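Local atomic coordinates of protocadherin gamma-B3 (Homo sapiens, PDB entry 5K8R), a protein that probably acts in calcium-dependent cell adhesion and may help to establish and maintain specific neuronal connections in the brain. Residues N99-S104 against R192-Q197; Q138-S143 against L182-G187; I93-D98 against D129-V134; S149-E154 against Y161-L166. All blocks are in the same frame, centred on the assembly; numbering follows the deposited sequence.

Contact 1: residues N99-S104 against R192-Q197; sequences NPPTFS and RSCTTQ. With CA (calcium ion), chain B.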
loop_
_atom_site.group_PDB
_atom_site.type_symbol
_atom_site.label_atom_id
_atom_site.label_comp_id
_atom_site.label_asym_id
_atom_site.label_seq_id
_atom_site.Cartn_x
_atom_site.Cartn_y
_atom_site.Cartn_z
ATOM N N ASN A 99 14.281 -44.087 3.955
ATOM C CA ASN A 99 13.340 -43.072 3.513
ATOM C C ASN A 99 14.070 -41.739 3.386
ATOM O O ASN A 99 14.763 -41.319 4.329
ATOM C CB ASN A 99 12.166 -42.941 4.490
ATOM C CG ASN A 99 11.203 -44.105 4.403
ATOM O OD1 ASN A 99 11.046 -44.867 5.356
ATOM N ND2 ASN A 99 10.546 -44.244 3.257
ATOM N N PRO A 100 13.949 -41.053 2.255
ATOM C CA PRO A 100 14.585 -39.747 2.112
ATOM C C PRO A 100 13.722 -38.661 2.723
ATOM O O PRO A 100 12.510 -38.850 2.908
ATOM C CB PRO A 100 14.691 -39.581 0.590
ATOM C CG PRO A 100 13.488 -40.305 0.079
ATOM C CD PRO A 100 13.278 -41.479 1.014
ATOM N N PRO A 101 14.303 -37.512 3.059
ATOM C CA PRO A 101 13.483 -36.370 3.469
ATOM C C PRO A 101 12.642 -35.868 2.307
ATOM O O PRO A 101 12.875 -36.201 1.143
ATOM C CB PRO A 101 14.516 -35.324 3.906
ATOM C CG PRO A 101 15.766 -35.706 3.181
ATOM C CD PRO A 101 15.743 -37.205 3.097
ATOM N N THR A 102 11.643 -35.053 2.637
ATOM C CA THR A 102 10.734 -34.548 1.621
ATOM C C THR A 102 10.223 -33.174 2.025
ATOM O O THR A 102 10.039 -32.884 3.210
ATOM C CB THR A 102 9.554 -35.503 1.394
ATOM O OG1 THR A 102 8.594 -34.887 0.527
ATOM C CG2 THR A 102 8.886 -35.858 2.714
ATOM N N PHE A 103 10.008 -32.327 1.024
ATOM C CA PHE A 103 9.339 -31.048 1.196
ATOM C C PHE A 103 7.908 -31.140 0.681
ATOM O O PHE A 103 7.570 -31.995 -0.141
ATOM C CB PHE A 103 10.090 -29.930 0.468
ATOM C CG PHE A 103 11.369 -29.518 1.140
ATOM C CD1 PHE A 103 12.587 -30.016 0.711
ATOM C CD2 PHE A 103 11.351 -28.627 2.202
ATOM C CE1 PHE A 103 13.766 -29.635 1.328
ATOM C CE2 PHE A 103 12.525 -28.243 2.824
ATOM C CZ PHE A 103 13.734 -28.747 2.386
ATOM N N SER A 104 7.059 -30.240 1.184
ATOM C CA SER A 104 5.646 -30.275 0.815
ATOM C C SER A 104 5.451 -29.981 -0.667
ATOM O O SER A 104 4.618 -30.613 -1.327
ATOM C CB SER A 104 4.857 -29.282 1.667
ATOM O OG SER A 104 4.956 -29.602 3.043
ATOM N N ARG A 192 20.573 -39.554 2.714
ATOM C CA ARG A 192 19.524 -39.263 1.747
ATOM C C ARG A 192 19.158 -37.790 1.839
ATOM O O ARG A 192 19.159 -37.208 2.929
ATOM C CB ARG A 192 18.292 -40.141 1.988
ATOM C CG ARG A 192 18.502 -41.602 1.623
ATOM C CD ARG A 192 17.276 -42.440 1.940
ATOM N NE ARG A 192 17.083 -43.510 0.966
ATOM C CZ ARG A 192 17.698 -44.686 1.013
ATOM N NH1 ARG A 192 18.556 -44.952 1.989
ATOM N NH2 ARG A 192 17.458 -45.599 0.081
ATOM N N SER A 193 18.848 -37.187 0.693
ATOM C CA SER A 193 18.619 -35.752 0.621
ATOM C C SER A 193 17.458 -35.459 -0.317
ATOM O O SER A 193 16.986 -36.328 -1.056
ATOM C CB SER A 193 19.879 -35.012 0.155
ATOM O OG SER A 193 20.248 -35.412 -1.154
ATOM N N CYS A 194 16.998 -34.210 -0.276
ATOM C CA CYS A 194 15.982 -33.728 -1.202
ATOM C C CYS A 194 16.146 -32.224 -1.360
ATOM O O CYS A 194 16.740 -31.552 -0.514
ATOM C CB CYS A 194 14.566 -34.066 -0.726
ATOM S SG CYS A 194 14.050 -33.169 0.750
ATOM N N THR A 195 15.608 -31.698 -2.458
ATOM C CA THR A 195 15.757 -30.291 -2.790
ATOM C C THR A 195 14.398 -29.656 -3.047
ATOM O O THR A 195 13.464 -30.308 -3.523
ATOM C CB THR A 195 16.651 -30.092 -4.022
ATOM O OG1 THR A 195 16.148 -30.876 -5.112
ATOM C CG2 THR A 195 18.083 -30.508 -3.718
ATOM N N THR A 196 14.305 -28.370 -2.720
ATOM C CA THR A 196 13.141 -27.554 -3.023
ATOM C C THR A 196 13.623 -26.187 -3.482
ATOM O O THR A 196 14.700 -25.729 -3.090
ATOM C CB THR A 196 12.203 -27.413 -1.813
ATOM O OG1 THR A 196 11.063 -26.625 -2.176
ATOM C CG2 THR A 196 12.924 -26.749 -0.648
ATOM N N GLN A 197 12.827 -25.542 -4.327
ATOM C CA GLN A 197 13.168 -24.240 -4.878
ATOM C C GLN A 197 12.291 -23.167 -4.250
ATOM O O GLN A 197 11.087 -23.367 -4.059
ATOM C CB GLN A 197 13.012 -24.231 -6.401
ATOM C CG GLN A 197 14.014 -25.121 -7.120
ATOM C CD GLN A 197 13.837 -25.103 -8.625
ATOM O OE1 GLN A 197 12.821 -24.635 -9.137
ATOM N NE2 GLN A 197 14.832 -25.613 -9.343
HETATM CA CA CA B . 15.658 -40.585 6.403
#
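Phe103 holds CG anti to its carbonyl carbon (chi1 -73°), while Thr196 sets OG1 anti to the backbone N (chi1 -179°), a rotation that presents CG2 to the aromatic ring. The methyl stands almost on the ring normal: Thr196 CG2 is 3.4 Å from the Phe103 centroid and 6° off the perpendicular, a CH-pi contact over one face. The hydroxyl of Thr196 bonds instead with the carbonyls of Gln105 and Asn106. Cys194 SG approaches the same ring obliquely, 3.5 Å from Phe103 CD1, and also packs 3.8 Å from Pro101 CB. Towards Asn99, Pro101 CD rests 3.4 Å from Arg192 O, and the aliphatic part of Arg192 lies against Pro100, with Arg192 CB 3.9 Å from Pro100 CB. An alanine in place of Phe103 would probably leave the Thr196 methyl and the Cys194 sulfur without their aromatic partner and open a gap beside Leu182. Asn99 O binds one of the three calcium ions between the first two cadherin repeats. From there the segment 99-104 runs alongside the start of strand 193-203, and Pro101 and Phe103 also reach strands 177-186 and 138-142 through Asp186, Leu182, Gln138 and Tyr140.

Contact 2: residues Q138-S143 against L182-G187; sequences QQYYLS and LTAVDG. With CA (calcium ion), chain B.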
loop_
_atom_site.group_PDB
_atom_site.type_symbol
_atom_site.label_atom_id
_atom_site.label_comp_id
_atom_site.label_asym_id
_atom_site.label_seq_id
_atom_site.Cartn_x
_atom_site.Cartn_y
_atom_site.Cartn_z
ATOM N N GLN A 138 17.630 -33.806 10.293
ATOM C CA GLN A 138 17.907 -33.142 9.029
ATOM C C GLN A 138 19.008 -32.098 9.171
ATOM O O GLN A 138 19.260 -31.555 10.249
ATOM C CB GLN A 138 16.639 -32.486 8.475
ATOM C CG GLN A 138 15.501 -33.458 8.221
ATOM C CD GLN A 138 15.902 -34.598 7.304
ATOM O OE1 GLN A 138 16.651 -34.407 6.346
ATOM N NE2 GLN A 138 15.410 -35.793 7.600
ATOM N N GLN A 139 19.665 -31.828 8.046
ATOM C CA GLN A 139 20.671 -30.781 7.930
ATOM C C GLN A 139 20.362 -29.996 6.666
ATOM O O GLN A 139 20.288 -30.577 5.578
ATOM C CB GLN A 139 22.084 -31.368 7.877
ATOM C CG GLN A 139 23.183 -30.378 8.215
ATOM C CD GLN A 139 23.484 -30.331 9.698
ATOM O OE1 GLN A 139 23.929 -29.309 10.222
ATOM N NE2 GLN A 139 23.250 -31.444 10.384
ATOM N N TYR A 140 20.171 -28.689 6.806
ATOM C CA TYR A 140 19.718 -27.848 5.707
ATOM C C TYR A 140 20.867 -27.015 5.158
ATOM O O TYR A 140 21.706 -26.515 5.913
ATOM C CB TYR A 140 18.575 -26.937 6.159
ATOM C CG TYR A 140 17.352 -27.700 6.611
ATOM C CD1 TYR A 140 16.384 -28.101 5.700
ATOM C CD2 TYR A 140 17.170 -28.029 7.948
ATOM C CE1 TYR A 140 15.266 -28.804 6.109
ATOM C CE2 TYR A 140 16.055 -28.731 8.366
ATOM C CZ TYR A 140 15.107 -29.116 7.442
ATOM O OH TYR A 140 13.996 -29.815 7.852
ATOM N N TYR A 141 20.895 -26.869 3.834
ATOM C CA TYR A 141 21.915 -26.092 3.144
ATOM C C TYR A 141 21.251 -25.242 2.075
ATOM O O TYR A 141 20.430 -25.744 1.301
ATOM C CB TYR A 141 22.973 -26.999 2.505
ATOM C CG TYR A 141 23.668 -27.930 3.472
ATOM C CD1 TYR A 141 24.814 -27.533 4.146
ATOM C CD2 TYR A 141 23.182 -29.211 3.702
ATOM C CE1 TYR A 141 25.454 -28.382 5.027
ATOM C CE2 TYR A 141 23.815 -30.068 4.582
ATOM C CZ TYR A 141 24.952 -29.649 5.242
ATOM O OH TYR A 141 25.589 -30.495 6.118
ATOM N N LEU A 142 21.606 -23.962 2.032
ATOM C CA LEU A 142 21.122 -23.047 1.008
ATOM C C LEU A 142 22.231 -22.799 -0.004
ATOM O O LEU A 142 23.380 -22.546 0.378
ATOM C CB LEU A 142 20.666 -21.722 1.622
ATOM C CG LEU A 142 20.078 -20.698 0.648
ATOM C CD1 LEU A 142 18.663 -21.088 0.249
ATOM C CD2 LEU A 142 20.109 -19.298 1.242
ATOM N N SER A 143 21.888 -22.878 -1.284
ATOM C CA SER A 143 22.863 -22.591 -2.323
ATOM C C SER A 143 23.298 -21.130 -2.229
ATOM O O SER A 143 22.483 -20.261 -1.893
ATOM C CB SER A 143 22.276 -22.883 -3.705
ATOM O OG SER A 143 21.906 -24.248 -3.816
ATOM N N LEU A 182 17.180 -24.994 -1.752
ATOM C CA LEU A 182 17.321 -25.505 -0.419
ATOM C C LEU A 182 17.435 -27.006 -0.455
ATOM O O LEU A 182 16.681 -27.667 -1.097
ATOM C CB LEU A 182 16.105 -25.112 0.390
ATOM C CG LEU A 182 15.887 -25.538 1.817
ATOM C CD1 LEU A 182 16.962 -24.972 2.687
ATOM C CD2 LEU A 182 14.545 -25.174 2.353
ATOM N N THR A 183 18.391 -27.540 0.261
ATOM C CA THR A 183 18.637 -28.975 0.299
ATOM C C THR A 183 18.589 -29.468 1.739
ATOM O O THR A 183 19.097 -28.805 2.650
ATOM C CB THR A 183 19.994 -29.321 -0.332
ATOM O OG1 THR A 183 20.047 -28.800 -1.666
ATOM C CG2 THR A 183 20.199 -30.829 -0.381
ATOM N N ALA A 184 17.970 -30.629 1.941
ATOM C CA ALA A 184 17.891 -31.275 3.245
ATOM C C ALA A 184 18.535 -32.650 3.147
ATOM O O ALA A 184 18.134 -33.469 2.313
ATOM C CB ALA A 184 16.441 -31.391 3.719
ATOM N N VAL A 185 19.533 -32.897 3.995
ATOM C CA VAL A 185 20.253 -34.166 4.038
ATOM C C VAL A 185 20.100 -34.752 5.434
ATOM O O VAL A 185 20.428 -34.091 6.426
ATOM C CB VAL A 185 21.743 -33.989 3.689
ATOM C CG1 VAL A 185 22.405 -35.345 3.482
ATOM C CG2 VAL A 185 21.910 -33.104 2.462
ATOM N N ASP A 186 19.611 -35.988 5.512
ATOM C CA ASP A 186 19.433 -36.634 6.804
ATOM C C ASP A 186 20.773 -37.152 7.328
ATOM O O ASP A 186 21.808 -37.074 6.660
ATOM C CB ASP A 186 18.393 -37.752 6.709
ATOM C CG ASP A 186 18.708 -38.773 5.625
ATOM O OD1 ASP A 186 19.896 -38.973 5.294
ATOM O OD2 ASP A 186 17.754 -39.388 5.106
ATOM N N GLY A 187 20.754 -37.688 8.545
ATOM C CA GLY A 187 21.969 -38.171 9.172
ATOM C C GLY A 187 22.050 -39.681 9.250
ATOM O O GLY A 187 22.737 -40.227 10.119
HETATM CA CA CA B . 15.658 -40.585 6.403
HETATM O O HOH W 1 21.044 -26.391 -1.486
#
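Gln138 leans over the end of the neighbouring strand towards Asp186. From CB the chain passes to CG and then bends at chi2 (-55°), which brings CD to 4.1 Å from Asp186 CB. At the tip, Gln138 OE1 lies 3.6 Å from Val185 C, whereas Gln138 NE2 packs 3.7 Å from Asp186 CB and gives its hydrogen bond to Asp129 OD2. The amide plane is turned 53° from the carboxylate of Asp186. That carboxylate is divided between two tasks: Asp186 OD2 binds calcium at 2.7 Å, and OD1 accepts from the backbone N of Arg192. A leucine in place of Gln138 would probably leave the metal-binding Asp129 without this second-shell hydrogen bond and its carboxylate less firmly positioned.

Further along, the Tyr140 ring meets Ala184 obliquely, with Tyr140 CE1 3.7 Å from Ala184 CB, and its hydroxyl is held by Ser126 and Ala127. Tyr141 and Val185 project from the other face of the sheet and meet more loosely. Paired backbone bonds join Gln139 with Val185 and Tyr141 with Thr183, and a water links Tyr141 O with Thr183 OG1 at 2.6 Å from the latter. An outer strand, 138-142, is thus zipped antiparallel to 177-186 in one sheet of the beta sandwich typical of a cadherin repeat, with a calcium site at its end.

Contact 3: residues I93-D98 against D129-V134; sequences IQDIND and DPDVGV. With CA (calcium ion), chain D; CA (calcium ion), chain B; CA (calcium ion), chain C.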
loop_
_atom_site.group_PDB
_atom_site.type_symbol
_atom_site.label_atom_id
_atom_site.label_comp_id
_atom_site.label_asym_id
_atom_site.label_seq_id
_atom_site.Cartn_x
_atom_site.Cartn_y
_atom_site.Cartn_z
ATOM N N ILE A 93 12.254 -53.689 16.755
ATOM C CA ILE A 93 12.464 -53.445 15.333
ATOM C C ILE A 93 13.312 -52.187 15.195
ATOM O O ILE A 93 12.830 -51.071 15.418
ATOM C CB ILE A 93 11.133 -53.308 14.581
ATOM C CG1 ILE A 93 10.306 -54.587 14.728
ATOM C CG2 ILE A 93 11.378 -52.989 13.116
ATOM C CD1 ILE A 93 11.024 -55.837 14.269
ATOM N N GLN A 94 14.575 -52.368 14.823
ATOM C CA GLN A 94 15.483 -51.243 14.652
ATOM C C GLN A 94 15.172 -50.491 13.362
ATOM O O GLN A 94 14.681 -51.062 12.384
ATOM C CB GLN A 94 16.932 -51.729 14.641
ATOM C CG GLN A 94 17.336 -52.488 15.894
ATOM C CD GLN A 94 18.612 -53.287 15.708
ATOM O OE1 GLN A 94 19.039 -53.540 14.581
ATOM N NE2 GLN A 94 19.226 -53.687 16.815
ATOM N N ASP A 95 15.467 -49.195 13.368
ATOM C CA ASP A 95 15.188 -48.332 12.231
ATOM C C ASP A 95 16.395 -48.253 11.306
ATOM O O ASP A 95 17.536 -48.131 11.761
ATOM C CB ASP A 95 14.807 -46.927 12.704
ATOM C CG ASP A 95 14.486 -45.988 11.554
ATOM O OD1 ASP A 95 13.742 -46.394 10.636
ATOM O OD2 ASP A 95 14.983 -44.842 11.566
ATOM N N ILE A 96 16.134 -48.328 10.002
ATOM C CA ILE A 96 17.151 -48.108 8.984
ATOM C C ILE A 96 16.766 -46.870 8.186
ATOM O O ILE A 96 15.598 -46.478 8.123
ATOM C CB ILE A 96 17.329 -49.327 8.054
ATOM C CG1 ILE A 96 16.059 -49.572 7.237
ATOM C CG2 ILE A 96 17.695 -50.564 8.861
ATOM C CD1 ILE A 96 16.158 -50.761 6.298
ATOM N N ASN A 97 17.771 -46.246 7.571
ATOM C CA ASN A 97 17.559 -45.024 6.796
ATOM C C ASN A 97 17.188 -45.403 5.365
ATOM O O ASN A 97 17.981 -45.298 4.428
ATOM C CB ASN A 97 18.795 -44.137 6.841
ATOM C CG ASN A 97 18.551 -42.769 6.238
ATOM O OD1 ASN A 97 17.451 -42.224 6.337
ATOM N ND2 ASN A 97 19.570 -42.213 5.599
ATOM N N ASP A 98 15.947 -45.859 5.200
ATOM C CA ASP A 98 15.430 -46.250 3.897
ATOM C C ASP A 98 14.388 -45.275 3.363
ATOM O O ASP A 98 13.677 -45.602 2.405
ATOM C CB ASP A 98 14.851 -47.665 3.963
ATOM C CG ASP A 98 13.751 -47.797 4.996
ATOM O OD1 ASP A 98 13.710 -46.971 5.930
ATOM O OD2 ASP A 98 12.930 -48.730 4.873
ATOM N N ASP A 129 10.537 -36.454 7.428
ATOM C CA ASP A 129 11.209 -37.733 7.251
ATOM C C ASP A 129 10.525 -38.787 8.113
ATOM O O ASP A 129 10.513 -38.668 9.346
ATOM C CB ASP A 129 12.690 -37.609 7.614
ATOM C CG ASP A 129 13.533 -38.735 7.047
ATOM O OD1 ASP A 129 13.125 -39.910 7.156
ATOM O OD2 ASP A 129 14.610 -38.440 6.489
ATOM N N PRO A 130 9.942 -39.827 7.510
ATOM C CA PRO A 130 9.226 -40.835 8.307
ATOM C C PRO A 130 10.133 -41.709 9.157
ATOM O O PRO A 130 9.620 -42.489 9.969
ATOM C CB PRO A 130 8.491 -41.664 7.247
ATOM C CG PRO A 130 9.301 -41.496 6.015
ATOM C CD PRO A 130 9.867 -40.105 6.065
ATOM N N ASP A 131 11.452 -41.609 9.002
ATOM C CA ASP A 131 12.367 -42.348 9.855
ATOM C C ASP A 131 12.407 -41.716 11.247
ATOM O O ASP A 131 11.726 -40.728 11.536
ATOM C CB ASP A 131 13.760 -42.389 9.229
ATOM C CG ASP A 131 13.785 -43.136 7.907
ATOM O OD1 ASP A 131 12.984 -44.078 7.739
ATOM O OD2 ASP A 131 14.609 -42.780 7.037
ATOM N N VAL A 132 13.219 -42.300 12.129
ATOM C CA VAL A 132 13.373 -41.820 13.495
ATOM C C VAL A 132 14.857 -41.778 13.840
ATOM O O VAL A 132 15.704 -42.299 13.114
ATOM C CB VAL A 132 12.606 -42.687 14.515
ATOM C CG1 VAL A 132 11.105 -42.509 14.342
ATOM C CG2 VAL A 132 12.994 -44.148 14.367
ATOM N N GLY A 133 15.159 -41.142 14.970
ATOM C CA GLY A 133 16.542 -41.038 15.402
ATOM C C GLY A 133 17.350 -40.153 14.471
ATOM O O GLY A 133 16.869 -39.134 13.965
ATOM N N VAL A 134 18.603 -40.553 14.237
ATOM C CA VAL A 134 19.465 -39.799 13.335
ATOM C C VAL A 134 19.039 -39.963 11.883
ATOM O O VAL A 134 19.406 -39.138 11.038
ATOM C CB VAL A 134 20.937 -40.219 13.515
ATOM C CG1 VAL A 134 21.408 -39.908 14.926
ATOM C CG2 VAL A 134 21.113 -41.697 13.203
HETATM CA CA CA D . 13.201 -46.471 8.286
HETATM CA CA CA B . 15.658 -40.585 6.403
HETATM CA CA CA C . 10.896 -48.965 6.200
#
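Asp131 divides one carboxylate between two calcium ions, each of which is also held by the segment 93-98. Asp131 OD1 lies 2.5 Å from the calcium of chain D, which also takes Asp95 OD1, Ile96 O and Asp98 OD1. Asp131 OD2 binds the calcium of chain B, whose other ligands include Asn97 OD1 at 2.4 Å and both carboxylate oxygens of Asp129. Sharing that ion, Asn97 OD1 and Asp131 OD2 approach to 3.0 Å, their amide and carboxylate planes turned 76° apart. Asp98 also bridges: OD2 reaches the calcium of chain C at 2.4 Å, while OD1 stays on that of chain D.

One hydrogen bond passes directly between the segments, from Val132 N to Asp95 OD2 at 3.1 Å, nearly straight (170°) but from above the carboxylate plane; Asn135 is a further polar partner of Asp95. Asp95 holds CG anti to its backbone N (chi1 -179°), which carries the carboxylate across to calcium and Val132. Within the loop, Asp129 OD1 closes an Asx turn by accepting from Asp131 N at 3.0 Å. Glu9, Glu63, Asn99 and Asp186 help complete the metal shells.

Asp95 to Asp98, completed by Asn99, form the DxNDN motif of a cadherin junction, and Asp129 to Asp131 the DxD motif. With so many carboxylates together, loss of calcium would probably leave their repulsion uncompensated and the junction more flexible.

Contact 4: residues S149-E154 against Y161-L166; sequences SLIQKE and YPELVL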
loop_
_atom_site.group_PDB
_atom_site.type_symbol
_atom_site.label_atom_id
_atom_site.label_comp_id
_atom_site.label_asym_id
_atom_site.label_seq_id
_atom_site.Cartn_x
_atom_site.Cartn_y
_atom_site.Cartn_z
ATOM N N SER A 149 21.120 -15.617 2.810
ATOM C CA SER A 149 21.814 -16.724 3.449
ATOM C C SER A 149 20.806 -17.521 4.271
ATOM O O SER A 149 19.609 -17.223 4.290
ATOM C CB SER A 149 22.970 -16.226 4.321
ATOM O OG SER A 149 24.031 -15.727 3.525
ATOM N N LEU A 150 21.301 -18.540 4.966
ATOM C CA LEU A 150 20.454 -19.412 5.763
ATOM C C LEU A 150 21.070 -19.607 7.139
ATOM O O LEU A 150 22.282 -19.800 7.265
ATOM C CB LEU A 150 20.255 -20.770 5.073
ATOM C CG LEU A 150 19.339 -21.795 5.750
ATOM C CD1 LEU A 150 18.486 -22.506 4.715
ATOM C CD2 LEU A 150 20.150 -22.806 6.547
ATOM N N ILE A 151 20.228 -19.545 8.166
ATOM C CA ILE A 151 20.614 -19.902 9.524
ATOM C C ILE A 151 19.838 -21.151 9.912
ATOM O O ILE A 151 18.684 -21.326 9.508
ATOM C CB ILE A 151 20.362 -18.752 10.522
ATOM C CG1 ILE A 151 18.871 -18.432 10.627
ATOM C CG2 ILE A 151 21.131 -17.509 10.105
ATOM C CD1 ILE A 151 18.555 -17.317 11.602
ATOM N N GLN A 152 20.479 -22.033 10.669
ATOM C CA GLN A 152 19.864 -23.280 11.100
ATOM C C GLN A 152 19.728 -23.270 12.613
ATOM O O GLN A 152 20.714 -23.057 13.328
ATOM C CB GLN A 152 20.681 -24.492 10.645
ATOM C CG GLN A 152 20.158 -25.818 11.171
ATOM C CD GLN A 152 20.813 -27.010 10.504
ATOM O OE1 GLN A 152 20.749 -27.166 9.284
ATOM N NE2 GLN A 152 21.453 -27.858 11.302
ATOM N N LYS A 153 18.511 -23.489 13.098
ATOM C CA LYS A 153 18.255 -23.562 14.526
ATOM C C LYS A 153 17.727 -24.946 14.877
ATOM O O LYS A 153 17.489 -25.787 14.007
ATOM C CB LYS A 153 17.267 -22.476 14.970
ATOM C CG LYS A 153 17.796 -21.056 14.835
ATOM C CD LYS A 153 16.791 -20.050 15.374
ATOM C CE LYS A 153 17.335 -18.633 15.317
ATOM N NZ LYS A 153 16.382 -17.655 15.911
ATOM N N GLU A 154 17.550 -25.181 16.174
ATOM C CA GLU A 154 17.050 -26.453 16.671
ATOM C C GLU A 154 15.950 -26.207 17.690
ATOM O O GLU A 154 16.034 -25.274 18.494
ATOM C CB GLU A 154 18.171 -27.291 17.303
ATOM C CG GLU A 154 19.242 -27.744 16.322
ATOM C CD GLU A 154 20.250 -28.688 16.950
ATOM O OE1 GLU A 154 20.126 -28.975 18.159
ATOM O OE2 GLU A 154 21.165 -29.146 16.233
ATOM N N TYR A 161 15.554 -26.886 12.173
ATOM C CA TYR A 161 14.679 -26.160 11.270
ATOM C C TYR A 161 15.445 -24.980 10.693
ATOM O O TYR A 161 16.271 -24.377 11.399
ATOM C CB TYR A 161 13.394 -25.677 11.957
ATOM C CG TYR A 161 13.587 -24.637 13.040
ATOM C CD1 TYR A 161 13.452 -23.284 12.759
ATOM C CD2 TYR A 161 13.882 -25.010 14.344
ATOM C CE1 TYR A 161 13.617 -22.330 13.746
ATOM C CE2 TYR A 161 14.049 -24.062 15.337
ATOM C CZ TYR A 161 13.914 -22.725 15.032
ATOM O OH TYR A 161 14.081 -21.779 16.016
ATOM N N PRO A 162 15.218 -24.647 9.419
ATOM C CA PRO A 162 15.971 -23.558 8.793
ATOM C C PRO A 162 15.216 -22.238 8.777
ATOM O O PRO A 162 13.987 -22.204 8.900
ATOM C CB PRO A 162 16.195 -24.082 7.372
ATOM C CG PRO A 162 14.935 -24.859 7.094
ATOM C CD PRO A 162 14.465 -25.431 8.424
ATOM N N GLU A 163 15.956 -21.144 8.619
ATOM C CA GLU A 163 15.392 -19.812 8.469
ATOM C C GLU A 163 16.204 -19.050 7.434
ATOM O O GLU A 163 17.437 -19.109 7.435
ATOM C CB GLU A 163 15.381 -19.038 9.794
ATOM C CG GLU A 163 14.345 -19.513 10.797
ATOM C CD GLU A 163 14.361 -18.699 12.077
ATOM O OE1 GLU A 163 15.383 -18.035 12.348
ATOM O OE2 GLU A 163 13.349 -18.720 12.810
ATOM N N LEU A 164 15.504 -18.346 6.552
ATOM C CA LEU A 164 16.156 -17.513 5.555
ATOM C C LEU A 164 16.510 -16.165 6.167
ATOM O O LEU A 164 15.711 -15.574 6.897
ATOM C CB LEU A 164 15.241 -17.325 4.345
ATOM C CG LEU A 164 15.869 -16.846 3.038
ATOM C CD1 LEU A 164 16.842 -17.886 2.505
ATOM C CD2 LEU A 164 14.784 -16.546 2.016
ATOM N N VAL A 165 17.714 -15.680 5.880
ATOM C CA VAL A 165 18.188 -14.418 6.435
ATOM C C VAL A 165 18.650 -13.516 5.299
ATOM O O VAL A 165 19.291 -13.973 4.345
ATOM C CB VAL A 165 19.313 -14.631 7.475
ATOM C CG1 VAL A 165 20.491 -15.369 6.868
ATOM C CG2 VAL A 165 19.756 -13.301 8.072
ATOM N N LEU A 166 18.305 -12.236 5.396
ATOM C CA LEU A 166 18.664 -11.244 4.392
ATOM C C LEU A 166 19.974 -10.576 4.796
ATOM O O LEU A 166 20.053 -9.948 5.856
ATOM C CB LEU A 166 17.553 -10.204 4.253
ATOM C CG LEU A 166 17.680 -9.180 3.126
ATOM C CD1 LEU A 166 17.364 -9.828 1.788
ATOM C CD2 LEU A 166 16.774 -7.984 3.380
#
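Leu150 and Pro162 meet on the face of the two strands turned to the sandwich interior, where Leu150 CD1 lies 3.8 Å from Pro162 CB. Beside them Leu164 CD1 tucks against the backbone, 3.4 Å from Ser149 O, and these three side chains continue into the sandwich interior against Tyr140, Leu142, Leu180 and Leu182. Gln152, on the same face, turns its amide to strand 138-142, where OE1 accepts from Tyr140 N.

The strands form a beta hairpin within the second cadherin repeat. Three hydrogen-bonded antiparallel pairs, Ser149 with Val165, Ile151 with Glu163 and Lys153 with Tyr161, hold it together with six backbone bonds.

The other face points away from the interior towards solvent, yet it too packs closely. Here Ile151 CG2 touches Val165 CG1 at 3.9 Å. Tyr161 carries CG between its backbone N and carbonyl carbon (chi1 66°), a turn that brings the ring to Lys153: the lysine CB sits over one face, 3.4 Å from Tyr161 CZ, and Lys153 CD reaches Tyr161 OH at 3.3 Å. Only the outer end is loose: the extended lysine finishes in a long salt bridge, with Lys153 NZ 3.7 Å from Glu163 OE1, while exposed Glu154 pairs with Arg160.

Overall arrangement
Along the chain from the N terminus, the segment 93-98 leaves the first cadherin repeat and opens contact 3; the adjoining 99-104 opens contact 1. Contact 3 closes at 129-134, in the second repeat, while contact 1 is still open, so the two cross. Contact 2 opens next, at 138-143, and encloses the hairpin of contact 4; it closes at 182-187, and contact 1 closes last, at 192-197. Contact 4 is therefore nested in contact 2, and contact 2 in contact 1. Contacts 1, 2 and 3 share one calcium ion, which ties the junction between repeats to the sheet of strands 138-142, 177-186 and 193-203. Contact 4 adds the facing sheet, its centre about 11 Å from that of contact 2.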